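Local coordinates for protein SMG-7 (Caenorhabditis elegans, PDB 3ZHE) that pairs with SMG-5 in a heterodimer of 14-3-3-like domains that is required for efficient nonsense-mediated mRNA decay, at residues B[48-53]-B[137-142]; B[55-60]-B[73-78]; B[100-105]-B[153-158]; B[166-171]-B[188-193]. One frame throughout, in Å; residues are numbered along the deposited sequence.

Interaction 1: B[48-53]-B[137-142]; sequences KFWNKL and GDLMRY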
loop_
_atom_site.group_PDB
_atom_site.type_symbol
_atom_site.label_atom_id
_atom_site.label_comp_id
_atom_site.label_asym_id
_atom_site.label_seq_id
_atom_site.Cartn_x
_atom_site.Cartn_y
_atom_site.Cartn_z
ATOM N N LYS B 48 21.460 -7.684 -2.515
ATOM C CA LYS B 48 21.886 -9.080 -2.560
ATOM C C LYS B 48 20.708 -9.987 -2.917
ATOM O O LYS B 48 20.847 -10.935 -3.701
ATOM C CB LYS B 48 22.513 -9.498 -1.226
ATOM C CG LYS B 48 23.708 -8.648 -0.813
ATOM C CD LYS B 48 24.595 -9.381 0.182
ATOM C CE LYS B 48 25.912 -8.649 0.398
ATOM N NZ LYS B 48 26.873 -9.460 1.196
ATOM N N PHE B 49 19.552 -9.672 -2.340
ATOM C CA PHE B 49 18.306 -10.379 -2.606
ATOM C C PHE B 49 17.989 -10.329 -4.093
ATOM O O PHE B 49 17.831 -11.368 -4.751
ATOM C CB PHE B 49 17.173 -9.722 -1.814
ATOM C CG PHE B 49 15.902 -10.523 -1.778
ATOM C CD1 PHE B 49 14.953 -10.395 -2.780
ATOM C CD2 PHE B 49 15.645 -11.390 -0.727
ATOM C CE1 PHE B 49 13.779 -11.128 -2.743
ATOM C CE2 PHE B 49 14.473 -12.124 -0.683
ATOM C CZ PHE B 49 13.539 -11.993 -1.692
ATOM N N TRP B 50 17.903 -9.111 -4.621
ATOM C CA TRP B 50 17.622 -8.928 -6.037
ATOM C C TRP B 50 18.707 -9.548 -6.915
ATOM O O TRP B 50 18.441 -9.950 -8.041
ATOM C CB TRP B 50 17.460 -7.446 -6.381
ATOM C CG TRP B 50 17.352 -7.216 -7.856
ATOM C CD1 TRP B 50 18.307 -6.693 -8.677
ATOM C CD2 TRP B 50 16.234 -7.537 -8.693
ATOM N NE1 TRP B 50 17.846 -6.654 -9.973
ATOM C CE2 TRP B 50 16.576 -7.167 -10.009
ATOM C CE3 TRP B 50 14.974 -8.095 -8.455
ATOM C CZ2 TRP B 50 15.701 -7.336 -11.084
ATOM C CZ3 TRP B 50 14.107 -8.260 -9.521
ATOM C CH2 TRP B 50 14.475 -7.883 -10.819
ATOM N N ASN B 51 19.930 -9.618 -6.403
ATOM C CA ASN B 51 21.021 -10.222 -7.158
ATOM C C ASN B 51 20.841 -11.725 -7.307
ATOM O O ASN B 51 21.032 -12.272 -8.392
ATOM C CB ASN B 51 22.380 -9.901 -6.533
ATOM C CG ASN B 51 22.903 -8.542 -6.952
ATOM O OD1 ASN B 51 22.498 -8.001 -7.981
ATOM N ND2 ASN B 51 23.811 -7.983 -6.159
ATOM N N LYS B 52 20.468 -12.387 -6.216
ATOM C CA LYS B 52 20.173 -13.815 -6.256
ATOM C C LYS B 52 18.969 -14.104 -7.144
ATOM O O LYS B 52 18.972 -15.056 -7.930
ATOM C CB LYS B 52 19.928 -14.353 -4.845
ATOM C CG LYS B 52 21.197 -14.685 -4.087
ATOM C CD LYS B 52 21.917 -15.857 -4.732
ATOM C CE LYS B 52 23.174 -16.231 -3.964
ATOM N NZ LYS B 52 23.915 -17.338 -4.632
ATOM N N LEU B 53 17.938 -13.275 -7.015
ATOM C CA LEU B 53 16.724 -13.465 -7.800
ATOM C C LEU B 53 16.982 -13.280 -9.301
ATOM O O LEU B 53 16.658 -14.154 -10.109
ATOM C CB LEU B 53 15.629 -12.517 -7.311
ATOM C CG LEU B 53 14.226 -12.693 -7.887
ATOM C CD1 LEU B 53 13.190 -12.530 -6.790
ATOM C CD2 LEU B 53 13.992 -11.680 -8.988
ATOM N N GLY B 137 9.078 -2.975 -10.367
ATOM C CA GLY B 137 8.970 -2.344 -11.669
ATOM C C GLY B 137 9.661 -3.166 -12.741
ATOM O O GLY B 137 9.099 -3.404 -13.816
ATOM N N ASP B 138 10.885 -3.600 -12.444
ATOM C CA ASP B 138 11.627 -4.475 -13.350
ATOM C C ASP B 138 10.837 -5.741 -13.667
ATOM O O ASP B 138 10.741 -6.154 -14.825
ATOM C CB ASP B 138 12.987 -4.857 -12.756
ATOM C CG ASP B 138 14.020 -3.756 -12.900
ATOM O OD1 ASP B 138 13.889 -2.937 -13.832
ATOM O OD2 ASP B 138 14.968 -3.713 -12.087
ATOM N N LEU B 139 10.273 -6.346 -12.626
ATOM C CA LEU B 139 9.501 -7.573 -12.779
ATOM C C LEU B 139 8.280 -7.364 -13.664
ATOM O O LEU B 139 7.963 -8.207 -14.503
ATOM C CB LEU B 139 9.080 -8.119 -11.415
ATOM C CG LEU B 139 10.212 -8.639 -10.530
ATOM C CD1 LEU B 139 9.661 -9.199 -9.231
ATOM C CD2 LEU B 139 11.028 -9.691 -11.267
ATOM N N MET B 140 7.598 -6.239 -13.476
ATOM C CA MET B 140 6.450 -5.915 -14.313
ATOM C C MET B 140 6.876 -5.674 -15.757
ATOM O O MET B 140 6.129 -5.971 -16.687
ATOM C CB MET B 140 5.692 -4.700 -13.772
ATOM C CG MET B 140 5.049 -4.922 -12.412
ATOM S SD MET B 140 4.090 -6.446 -12.320
ATOM C CE MET B 140 2.786 -6.110 -13.499
ATOM N N ARG B 141 8.081 -5.140 -15.943
ATOM C CA ARG B 141 8.586 -4.893 -17.290
ATOM C C ARG B 141 8.903 -6.204 -18.001
ATOM O O ARG B 141 8.647 -6.347 -19.198
ATOM C CB ARG B 141 9.825 -3.995 -17.265
ATOM C CG ARG B 141 10.091 -3.306 -18.597
ATOM C CD ARG B 141 11.397 -2.526 -18.595
ATOM N NE ARG B 141 12.548 -3.376 -18.883
ATOM C CZ ARG B 141 13.439 -3.764 -17.977
ATOM N NH1 ARG B 141 13.317 -3.373 -16.717
ATOM N NH2 ARG B 141 14.455 -4.538 -18.332
ATOM N N TYR B 142 9.463 -7.154 -17.257
ATOM C CA TYR B 142 9.771 -8.474 -17.800
ATOM C C TYR B 142 8.499 -9.193 -18.241
ATOM O O TYR B 142 8.504 -9.946 -19.215
ATOM C CB TYR B 142 10.502 -9.334 -16.763
ATOM C CG TYR B 142 11.848 -8.800 -16.322
ATOM C CD1 TYR B 142 12.581 -7.936 -17.126
ATOM C CD2 TYR B 142 12.387 -9.168 -15.097
ATOM C CE1 TYR B 142 13.813 -7.453 -16.719
ATOM C CE2 TYR B 142 13.615 -8.691 -14.682
ATOM C CZ TYR B 142 14.325 -7.835 -15.495
ATOM O OH TYR B 142 15.547 -7.360 -15.080
#

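Interaction 2: B[55-60]-B[73-78]; sequences SMMDEI and NVQNLA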
loop_
_atom_site.group_PDB
_atom_site.type_symbol
_atom_site.label_atom_id
_atom_site.label_comp_id
_atom_site.label_asym_id
_atom_site.label_seq_id
_atom_site.Cartn_x
_atom_site.Cartn_y
_atom_site.Cartn_z
ATOM N N SER B 55 19.762 -13.386 -10.752
ATOM C CA SER B 55 20.609 -14.522 -11.094
ATOM C C SER B 55 19.749 -15.691 -11.540
ATOM O O SER B 55 19.854 -16.134 -12.679
ATOM C CB SER B 55 21.471 -14.943 -9.904
ATOM O OG SER B 55 21.957 -16.264 -10.071
ATOM N N MET B 56 18.895 -16.169 -10.637
ATOM C CA MET B 56 17.984 -17.275 -10.925
ATOM C C MET B 56 17.271 -17.102 -12.257
ATOM O O MET B 56 17.341 -17.976 -13.127
ATOM C CB MET B 56 16.941 -17.409 -9.820
ATOM C CG MET B 56 17.357 -18.305 -8.678
ATOM S SD MET B 56 16.088 -18.414 -7.404
ATOM C CE MET B 56 14.650 -18.780 -8.405
ATOM N N MET B 57 16.594 -15.967 -12.407
ATOM C CA MET B 57 15.874 -15.652 -13.637
ATOM C C MET B 57 16.758 -15.786 -14.875
ATOM O O MET B 57 16.361 -16.398 -15.868
ATOM C CB MET B 57 15.284 -14.244 -13.562
ATOM C CG MET B 57 14.296 -14.055 -12.425
ATOM S SD MET B 57 13.460 -12.462 -12.503
ATOM C CE MET B 57 12.704 -12.555 -14.124
ATOM N N ASP B 58 17.964 -15.230 -14.800
ATOM C CA ASP B 58 18.888 -15.265 -15.932
ATOM C C ASP B 58 19.364 -16.673 -16.277
ATOM O O ASP B 58 19.257 -17.100 -17.427
ATOM C CB ASP B 58 20.087 -14.346 -15.685
ATOM C CG ASP B 58 19.701 -12.881 -15.664
ATOM O OD1 ASP B 58 18.606 -12.554 -16.165
ATOM O OD2 ASP B 58 20.487 -12.057 -15.150
ATOM N N GLU B 59 19.894 -17.386 -15.286
ATOM C CA GLU B 59 20.414 -18.733 -15.496
ATOM C C GLU B 59 19.331 -19.662 -16.040
ATOM O O GLU B 59 19.570 -20.441 -16.967
ATOM C CB GLU B 59 20.981 -19.310 -14.194
ATOM C CG GLU B 59 21.812 -18.342 -13.361
ATOM C CD GLU B 59 23.063 -17.860 -14.064
ATOM O OE1 GLU B 59 23.579 -18.587 -14.939
ATOM O OE2 GLU B 59 23.532 -16.749 -13.735
ATOM N N ILE B 60 18.138 -19.573 -15.461
ATOM C CA ILE B 60 17.030 -20.420 -15.888
ATOM C C ILE B 60 16.528 -20.030 -17.281
ATOM O O ILE B 60 16.136 -20.892 -18.069
ATOM C CB ILE B 60 15.876 -20.406 -14.859
ATOM C CG1 ILE B 60 16.355 -20.984 -13.525
ATOM C CG2 ILE B 60 14.693 -21.211 -15.357
ATOM C CD1 ILE B 60 15.275 -21.067 -12.464
ATOM N N ASN B 73 7.048 -18.825 -15.520
ATOM C CA ASN B 73 7.109 -19.522 -14.243
ATOM C C ASN B 73 8.098 -18.865 -13.283
ATOM O O ASN B 73 7.729 -18.456 -12.171
ATOM C CB ASN B 73 7.467 -20.996 -14.464
ATOM C CG ASN B 73 7.178 -21.857 -13.250
ATOM O OD1 ASN B 73 8.006 -21.974 -12.347
ATOM N ND2 ASN B 73 6.000 -22.472 -13.225
ATOM N N VAL B 74 9.349 -18.743 -13.721
ATOM C CA VAL B 74 10.381 -18.148 -12.874
ATOM C C VAL B 74 10.080 -16.674 -12.558
ATOM O O VAL B 74 10.417 -16.180 -11.477
ATOM C CB VAL B 74 11.804 -18.325 -13.473
ATOM C CG1 VAL B 74 12.054 -17.336 -14.604
ATOM C CG2 VAL B 74 12.863 -18.185 -12.389
ATOM N N GLN B 75 9.417 -15.990 -13.491
ATOM C CA GLN B 75 9.022 -14.596 -13.293
ATOM C C GLN B 75 8.009 -14.460 -12.163
ATOM O O GLN B 75 8.181 -13.645 -11.254
ATOM C CB GLN B 75 8.441 -14.004 -14.580
ATOM C CG GLN B 75 9.473 -13.623 -15.632
ATOM C CD GLN B 75 8.832 -13.189 -16.939
ATOM O OE1 GLN B 75 7.648 -13.432 -17.173
ATOM N NE2 GLN B 75 9.613 -12.540 -17.794
ATOM N N ASN B 76 6.945 -15.256 -12.226
ATOM C CA ASN B 76 5.933 -15.247 -11.178
ATOM C C ASN B 76 6.513 -15.672 -9.830
ATOM O O ASN B 76 6.129 -15.135 -8.783
ATOM C CB ASN B 76 4.738 -16.121 -11.566
ATOM C CG ASN B 76 3.975 -15.571 -12.757
ATOM O OD1 ASN B 76 3.938 -14.361 -12.981
ATOM N ND2 ASN B 76 3.361 -16.461 -13.529
ATOM N N LEU B 77 7.446 -16.622 -9.858
ATOM C CA LEU B 77 8.163 -17.001 -8.641
ATOM C C LEU B 77 8.875 -15.785 -8.050
ATOM O O LEU B 77 8.794 -15.522 -6.844
ATOM C CB LEU B 77 9.174 -18.110 -8.930
ATOM C CG LEU B 77 10.092 -18.501 -7.768
ATOM C CD1 LEU B 77 9.278 -18.972 -6.575
ATOM C CD2 LEU B 77 11.077 -19.575 -8.199
ATOM N N ALA B 78 9.560 -15.044 -8.916
ATOM C CA ALA B 78 10.240 -13.815 -8.523
ATOM C C ALA B 78 9.286 -12.816 -7.867
ATOM O O ALA B 78 9.560 -12.302 -6.774
ATOM C CB ALA B 78 10.916 -13.186 -9.730
#

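Interaction 3: B[100-105]-B[153-158]; sequences NDISKQ and YEQSCR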
loop_
_atom_site.group_PDB
_atom_site.type_symbol
_atom_site.label_atom_id
_atom_site.label_comp_id
_atom_site.label_asym_id
_atom_site.label_seq_id
_atom_site.Cartn_x
_atom_site.Cartn_y
_atom_site.Cartn_z
ATOM N N ASN B 100 -0.547 6.681 -0.818
ATOM C CA ASN B 100 -1.646 5.733 -0.993
ATOM C C ASN B 100 -1.816 5.289 -2.441
ATOM O O ASN B 100 -2.668 4.453 -2.746
ATOM C CB ASN B 100 -2.960 6.307 -0.465
ATOM C CG ASN B 100 -3.118 6.120 1.031
ATOM O OD1 ASN B 100 -2.494 5.244 1.630
ATOM N ND2 ASN B 100 -3.965 6.939 1.641
ATOM N N ASP B 101 -1.007 5.857 -3.327
ATOM C CA ASP B 101 -0.984 5.425 -4.715
ATOM C C ASP B 101 -0.153 4.153 -4.843
ATOM O O ASP B 101 -0.273 3.418 -5.823
ATOM C CB ASP B 101 -0.422 6.526 -5.616
ATOM C CG ASP B 101 0.987 6.932 -5.232
ATOM O OD1 ASP B 101 1.287 6.985 -4.021
ATOM O OD2 ASP B 101 1.794 7.199 -6.147
ATOM N N ILE B 102 0.687 3.900 -3.843
ATOM C CA ILE B 102 1.501 2.689 -3.806
ATOM C C ILE B 102 0.614 1.460 -3.638
ATOM O O ILE B 102 -0.271 1.441 -2.780
ATOM C CB ILE B 102 2.534 2.737 -2.660
ATOM C CG1 ILE B 102 3.553 3.852 -2.903
ATOM C CG2 ILE B 102 3.244 1.399 -2.517
ATOM C CD1 ILE B 102 4.611 3.959 -1.825
ATOM N N SER B 103 0.849 0.445 -4.467
ATOM C CA SER B 103 0.073 -0.793 -4.431
ATOM C C SER B 103 0.052 -1.413 -3.038
ATOM O O SER B 103 1.094 -1.579 -2.402
ATOM C CB SER B 103 0.618 -1.800 -5.447
ATOM O OG SER B 103 -0.006 -3.062 -5.296
ATOM N N LYS B 104 -1.146 -1.756 -2.575
ATOM C CA LYS B 104 -1.333 -2.247 -1.215
ATOM C C LYS B 104 -0.882 -3.696 -1.045
ATOM O O LYS B 104 -0.771 -4.189 0.076
ATOM C CB LYS B 104 -2.794 -2.087 -0.779
ATOM C CG LYS B 104 -3.319 -0.664 -0.908
ATOM C CD LYS B 104 -4.290 -0.321 0.212
ATOM C CE LYS B 104 -4.713 1.137 0.143
ATOM N NZ LYS B 104 -3.538 2.050 0.060
ATOM N N GLN B 105 -0.618 -4.372 -2.160
ATOM C CA GLN B 105 -0.143 -5.751 -2.122
ATOM C C GLN B 105 1.259 -5.830 -1.530
ATOM O O GLN B 105 1.648 -6.848 -0.959
ATOM C CB GLN B 105 -0.157 -6.365 -3.522
ATOM C CG GLN B 105 -1.546 -6.539 -4.101
ATOM C CD GLN B 105 -1.836 -5.574 -5.232
ATOM O OE1 GLN B 105 -0.978 -5.310 -6.075
ATOM N NE2 GLN B 105 -3.051 -5.041 -5.256
ATOM N N TYR B 153 7.905 2.330 -11.178
ATOM C CA TYR B 153 9.091 3.133 -11.465
ATOM C C TYR B 153 8.958 4.577 -10.989
ATOM O O TYR B 153 9.874 5.117 -10.377
ATOM C CB TYR B 153 9.403 3.117 -12.963
ATOM C CG TYR B 153 10.070 1.851 -13.446
ATOM C CD1 TYR B 153 10.838 1.077 -12.588
ATOM C CD2 TYR B 153 9.936 1.432 -14.763
ATOM C CE1 TYR B 153 11.451 -0.082 -13.026
ATOM C CE2 TYR B 153 10.544 0.275 -15.210
ATOM C CZ TYR B 153 11.299 -0.478 -14.339
ATOM O OH TYR B 153 11.903 -1.628 -14.791
ATOM N N GLU B 154 7.823 5.202 -11.287
ATOM C CA GLU B 154 7.586 6.588 -10.897
ATOM C C GLU B 154 7.513 6.725 -9.381
ATOM O O GLU B 154 8.047 7.681 -8.808
ATOM C CB GLU B 154 6.307 7.124 -11.545
ATOM C CG GLU B 154 6.403 7.332 -13.049
ATOM C CD GLU B 154 5.071 7.708 -13.669
ATOM O OE1 GLU B 154 4.067 7.768 -12.930
ATOM O OE2 GLU B 154 5.028 7.941 -14.896
ATOM N N GLN B 155 6.852 5.768 -8.735
ATOM C CA GLN B 155 6.790 5.752 -7.277
ATOM C C GLN B 155 8.194 5.647 -6.686
ATOM O O GLN B 155 8.577 6.449 -5.833
ATOM C CB GLN B 155 5.905 4.604 -6.782
ATOM C CG GLN B 155 4.426 4.781 -7.105
ATOM C CD GLN B 155 3.590 3.572 -6.731
ATOM O OE1 GLN B 155 4.084 2.620 -6.128
ATOM N NE2 GLN B 155 2.312 3.603 -7.095
ATOM N N SER B 156 8.958 4.668 -7.166
ATOM C CA SER B 156 10.340 4.461 -6.739
ATOM C C SER B 156 11.177 5.726 -6.904
ATOM O O SER B 156 11.926 6.108 -6.003
ATOM C CB SER B 156 10.966 3.309 -7.531
ATOM O OG SER B 156 12.374 3.268 -7.373
ATOM N N CYS B 157 11.041 6.369 -8.060
ATOM C CA CYS B 157 11.751 7.609 -8.351
ATOM C C CYS B 157 11.366 8.713 -7.372
ATOM O O CYS B 157 12.218 9.484 -6.931
ATOM C CB CYS B 157 11.470 8.060 -9.787
ATOM S SG CYS B 157 12.317 9.579 -10.277
ATOM N N ARG B 158 10.083 8.781 -7.029
ATOM C CA ARG B 158 9.608 9.788 -6.083
ATOM C C ARG B 158 10.182 9.560 -4.689
ATOM O O ARG B 158 10.617 10.505 -4.030
ATOM C CB ARG B 158 8.077 9.813 -6.018
ATOM C CG ARG B 158 7.530 10.911 -5.109
ATOM C CD ARG B 158 6.009 10.927 -5.058
ATOM N NE ARG B 158 5.462 9.831 -4.265
ATOM C CZ ARG B 158 4.661 8.889 -4.749
ATOM N NH1 ARG B 158 4.305 8.912 -6.026
ATOM N NH2 ARG B 158 4.209 7.926 -3.956
#

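Interaction 4: B[166-171]-B[188-193]; sequences VWNQLG and TRALHA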
loop_
_atom_site.group_PDB
_atom_site.type_symbol
_atom_site.label_atom_id
_atom_site.label_comp_id
_atom_site.label_asym_id
_atom_site.label_seq_id
_atom_site.Cartn_x
_atom_site.Cartn_y
_atom_site.Cartn_z
ATOM N N VAL B 166 16.800 3.952 -11.252
ATOM C CA VAL B 166 15.381 4.215 -11.469
ATOM C C VAL B 166 15.171 5.081 -12.707
ATOM O O VAL B 166 14.326 4.778 -13.554
ATOM C CB VAL B 166 14.748 4.912 -10.252
ATOM C CG1 VAL B 166 13.236 4.889 -10.362
ATOM C CG2 VAL B 166 15.197 4.238 -8.966
ATOM N N TRP B 167 15.950 6.154 -12.804
ATOM C CA TRP B 167 15.917 7.036 -13.963
ATOM C C TRP B 167 16.210 6.265 -15.250
ATOM O O TRP B 167 15.546 6.464 -16.272
ATOM C CB TRP B 167 16.927 8.174 -13.799
ATOM C CG TRP B 167 16.670 9.071 -12.621
ATOM C CD1 TRP B 167 17.319 9.057 -11.419
ATOM C CD2 TRP B 167 15.699 10.121 -12.540
ATOM N NE1 TRP B 167 16.810 10.032 -10.595
ATOM C CE2 TRP B 167 15.813 10.698 -11.259
ATOM C CE3 TRP B 167 14.741 10.627 -13.425
ATOM C CZ2 TRP B 167 15.006 11.756 -10.842
ATOM C CZ3 TRP B 167 13.941 11.676 -13.009
ATOM C CH2 TRP B 167 14.079 12.229 -11.729
ATOM N N ASN B 168 17.204 5.381 -15.193
ATOM C CA ASN B 168 17.553 4.552 -16.345
ATOM C C ASN B 168 16.401 3.647 -16.782
ATOM O O ASN B 168 16.099 3.541 -17.973
ATOM C CB ASN B 168 18.807 3.720 -16.052
ATOM C CG ASN B 168 19.286 2.934 -17.261
ATOM O OD1 ASN B 168 20.063 3.433 -18.074
ATOM N ND2 ASN B 168 18.826 1.693 -17.380
ATOM N N GLN B 169 15.760 3.001 -15.811
ATOM C CA GLN B 169 14.623 2.126 -16.083
ATOM C C GLN B 169 13.467 2.912 -16.700
ATOM O O GLN B 169 12.815 2.446 -17.640
ATOM C CB GLN B 169 14.158 1.430 -14.801
ATOM C CG GLN B 169 15.250 0.674 -14.058
ATOM C CD GLN B 169 15.876 -0.430 -14.883
ATOM O OE1 GLN B 169 17.094 -0.597 -14.891
ATOM N NE2 GLN B 169 15.042 -1.199 -15.574
ATOM N N LEU B 170 13.220 4.104 -16.160
ATOM C CA LEU B 170 12.232 5.020 -16.721
ATOM C C LEU B 170 12.571 5.319 -18.179
ATOM O O LEU B 170 11.686 5.389 -19.040
ATOM C CB LEU B 170 12.182 6.316 -15.906
ATOM C CG LEU B 170 11.504 6.252 -14.533
ATOM C CD1 LEU B 170 11.927 7.425 -13.659
ATOM C CD2 LEU B 170 9.993 6.229 -14.693
ATOM N N GLY B 171 13.863 5.482 -18.447
ATOM C CA GLY B 171 14.343 5.674 -19.803
ATOM C C GLY B 171 14.007 4.495 -20.692
ATOM O O GLY B 171 13.588 4.668 -21.837
ATOM N N THR B 188 19.796 10.569 -19.293
ATOM C CA THR B 188 20.697 11.626 -18.847
ATOM C C THR B 188 20.642 11.783 -17.325
ATOM O O THR B 188 21.684 11.843 -16.657
ATOM C CB THR B 188 20.364 12.970 -19.526
ATOM O OG1 THR B 188 20.476 12.832 -20.948
ATOM C CG2 THR B 188 21.314 14.059 -19.057
ATOM N N ARG B 189 19.425 11.842 -16.786
ATOM C CA ARG B 189 19.225 11.915 -15.339
ATOM C C ARG B 189 19.888 10.736 -14.634
ATOM O O ARG B 189 20.489 10.891 -13.569
ATOM C CB ARG B 189 17.733 11.947 -14.997
ATOM C CG ARG B 189 17.038 13.256 -15.332
ATOM C CD ARG B 189 17.663 14.425 -14.584
ATOM N NE ARG B 189 17.639 14.244 -13.134
ATOM C CZ ARG B 189 16.696 14.730 -12.334
ATOM N NH1 ARG B 189 15.688 15.428 -12.839
ATOM N NH2 ARG B 189 16.758 14.518 -11.025
ATOM N N ALA B 190 19.773 9.559 -15.241
ATOM C CA ALA B 190 20.423 8.359 -14.734
ATOM C C ALA B 190 21.936 8.521 -14.749
ATOM O O ALA B 190 22.627 8.075 -13.834
ATOM C CB ALA B 190 20.018 7.153 -15.562
ATOM N N LEU B 191 22.445 9.161 -15.795
ATOM C CA LEU B 191 23.882 9.347 -15.943
ATOM C C LEU B 191 24.437 10.279 -14.874
ATOM O O LEU B 191 25.528 10.053 -14.351
ATOM C CB LEU B 191 24.218 9.879 -17.338
ATOM C CG LEU B 191 25.694 10.166 -17.628
ATOM C CD1 LEU B 191 26.543 8.919 -17.425
ATOM C CD2 LEU B 191 25.870 10.717 -19.037
ATOM N N HIS B 192 23.680 11.321 -14.543
ATOM C CA HIS B 192 24.176 12.334 -13.617
ATOM C C HIS B 192 23.456 12.373 -12.271
ATOM O O HIS B 192 23.470 13.396 -11.585
ATOM C CB HIS B 192 24.123 13.712 -14.271
ATOM C CG HIS B 192 25.070 13.869 -15.417
ATOM N ND1 HIS B 192 26.419 14.079 -15.239
ATOM C CD2 HIS B 192 24.863 13.861 -16.755
ATOM C CE1 HIS B 192 27.005 14.188 -16.418
ATOM N NE2 HIS B 192 26.083 14.058 -17.354
ATOM N N ALA B 193 22.834 11.261 -11.891
ATOM C CA ALA B 193 22.146 11.188 -10.608
ATOM C C ALA B 193 23.144 11.169 -9.456
ATOM O O ALA B 193 24.352 11.230 -9.674
ATOM C CB ALA B 193 21.253 9.968 -10.555
#

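Interaction 1: B[48-53]-B[137-142]
Trp50 reaches from helix 45-63 across to Asp138, Leu139 and Tyr142 of helix 122-142, and only the far end of its indole touches them. A chi1 of 172° sets CG anti to the backbone N, and the six-membered ring lies beyond it, against helix 122-142. Its CZ3 meets Leu139 CD2 edge-on at 3.8 Å, the two side chains sliding past each other in opposite directions. Tyr142 comes tip to tip with it, OH lying near the indole plane, 4.0 Å from Trp50 CZ2. Asp138 crosses at about a right angle and brings OD2 to 3.8 Å from the same CZ2. One turn further along helix 45-63, Leu53 CD2 touches Leu139 CD2 at 4.2 Å.

The polar ends have partners mostly outside the two segments. Arg135 forms a salt bridge with Asp138 OD2 and a cation-pi contact with Trp50, while Lys54 bonds Tyr142 OH. Asp138 OD1 is shared between Tyr153 OH and Arg141 NH1, the latter in a salt bridge with weak hydrogen-bond geometry.

The two helical segments run nearly parallel, 19° apart, with axes 13.3 Å from each other. Across this distance the indole makes most of the contact; Ala78 of helix 68-92 packs against both Leu53 and Leu139, and helix 22-35 packs on Phe49.

Interaction 2: B[55-60]-B[73-78]
Gln75 NE2 gives a weak hydrogen bond to Tyr142 O and OE1 shares a weak one with His72 ND1, while CG of the same side chain meets Met57 across the contact. The setting is an antiparallel helical hairpin of the 14-3-3-like domain: helices 45-63 and 68-92 follow each other in the chain, and their segments here run at 177° with axes 9.8 Å apart. No hydrogen bond passes between the segments, which meet through aliphatic groups and thioethers.

Val74 points into the interface and its CG2 does the touching. Ile60 CD1 approaches it obliquely to 3.8 Å, and the same CG2 lies against the backbone of helix 45-63, 4.1 Å from Met57 CA. Met56 crosses Leu77 at about a right angle and sets its methyl CE 3.7 Å from Leu77 CD2. Gln75 starts off away from helix 45-63, yet its aliphatic part still reaches the methionine.

Helix 122-142 backs the contact, with Leu139 and Tyr142 against Met57. On the outer side of helix 68-92, Asn73 and Leu77 pack on Met88 of the partner chain, so the hairpin borders the heterodimer interface.

Met57 SD lies 3.8 Å from Ala78 CB, and the bend at chi3 (58°) carries its CE to 3.7 Å from Gln75 CG.

Interaction 3: B[100-105]-B[153-158]
Asp101 and Arg158 meet tip to tip in a salt bridge, with carboxylate and guanidinium planes turned 40° apart. Arg158 NH1 donates to Asp101 OD2 on its syn side at 3.0 Å, with an N-H...O angle of 145°. The two bonds from NH2 are weak: Arg158 NH2 reaches Asp101 OD1 at 3.1 Å, and a longer link joins it to OD2. NH2 also bonds Tyr98 O, so the guanidinium grips the loop at two places. Asp101 CG sits between the backbone N and the carbonyl carbon (chi1 59°), on a CB that points toward helix 146-159.

One turn earlier on that helix, Gln155 extends alongside the salt bridge and crosses Ile102 obliquely. Its OE1 lies 3.5 Å from Ile102 CG1. At the other corner of the amide, Gln155 NE2 comes to 2.9 Å from Asp101 O, while CG of the same side chain packs beside Asp101 OD2. An alanine here would probably open a gap beside Ile102 and leave Asp101 O without the amide nitrogen now next to it.

Beyond Ile102, Ser103 takes the N-cap position, its OG accepting a weak bond from Gln105 N, and Gln105 OE1 bonds Ser98 of the partner chain. The contact thus fastens the loop that leads into helix 104-107 onto a helix lying within a predicted TPR repeat.

Interaction 4: B[166-171]-B[188-193]
Arg189 lays its side chain across one face of the Trp167 indole. Its CB begins over the ring, 3.6 Å from Trp167 CE3, and its CG stays near the same rim atom at 4.0 Å. Bends at chi2 (-60°) and chi3 turn CD and NE back along the indole, and the guanidinium follows over the six-membered ring. There CZ stands 4.0 Å from the centroid of that Trp167 ring and 26° off its normal, a cation-pi contact, with the two planes tilted 30° to each other. At the tip, Arg189 NH2 sits nearest Trp167 CZ2, while NH1 lies 3.7 Å from Trp167 CH2. Asp360 O accepts a hydrogen bond from NH1 and Ala361 O a weak one from NH2, so the charged end is held by the chain's C-terminal part as well as by the ring.

Helices 164-176 and 180-191 form a helical hairpin, consistent with a TPR-like architecture. They come close where Ala190 faces helix 164-176: its CB lies 3.3 Å from Asn168 N and 3.7 Å from Trp167 CB. Replacing Trp167 by an alanine would probably leave the Arg189 guanidinium without its aromatic face and open a gap alongside Arg189 CB and CG.

At the other edge of the indole, NE1 donates to Pro161 O, and Ala193 CB, just past the helix end, touches Trp167 CD1 at 4.1 Å.

Overall arrangement
From the N terminus, helix 45-63 enters both interaction 1 and interaction 2. Interaction 2 closes a short loop into helix 68-92 and falls wholly within the long loop that interaction 1 closes at helix 122-142; their centres are 9 Å apart and the two contacts touch. Together they hold these three helices to one another. Interaction 3 begins inside that long loop and ends beyond it, so it crosses interaction 1 and adds the loop before helix 104-107 to helix 146-159. Interaction 4 follows in series, joining the next hairpin, helices 164-176 and 180-191. Tyr153 OH connects interactions 1, 3 and 4, with Gln169 as its further probable partner.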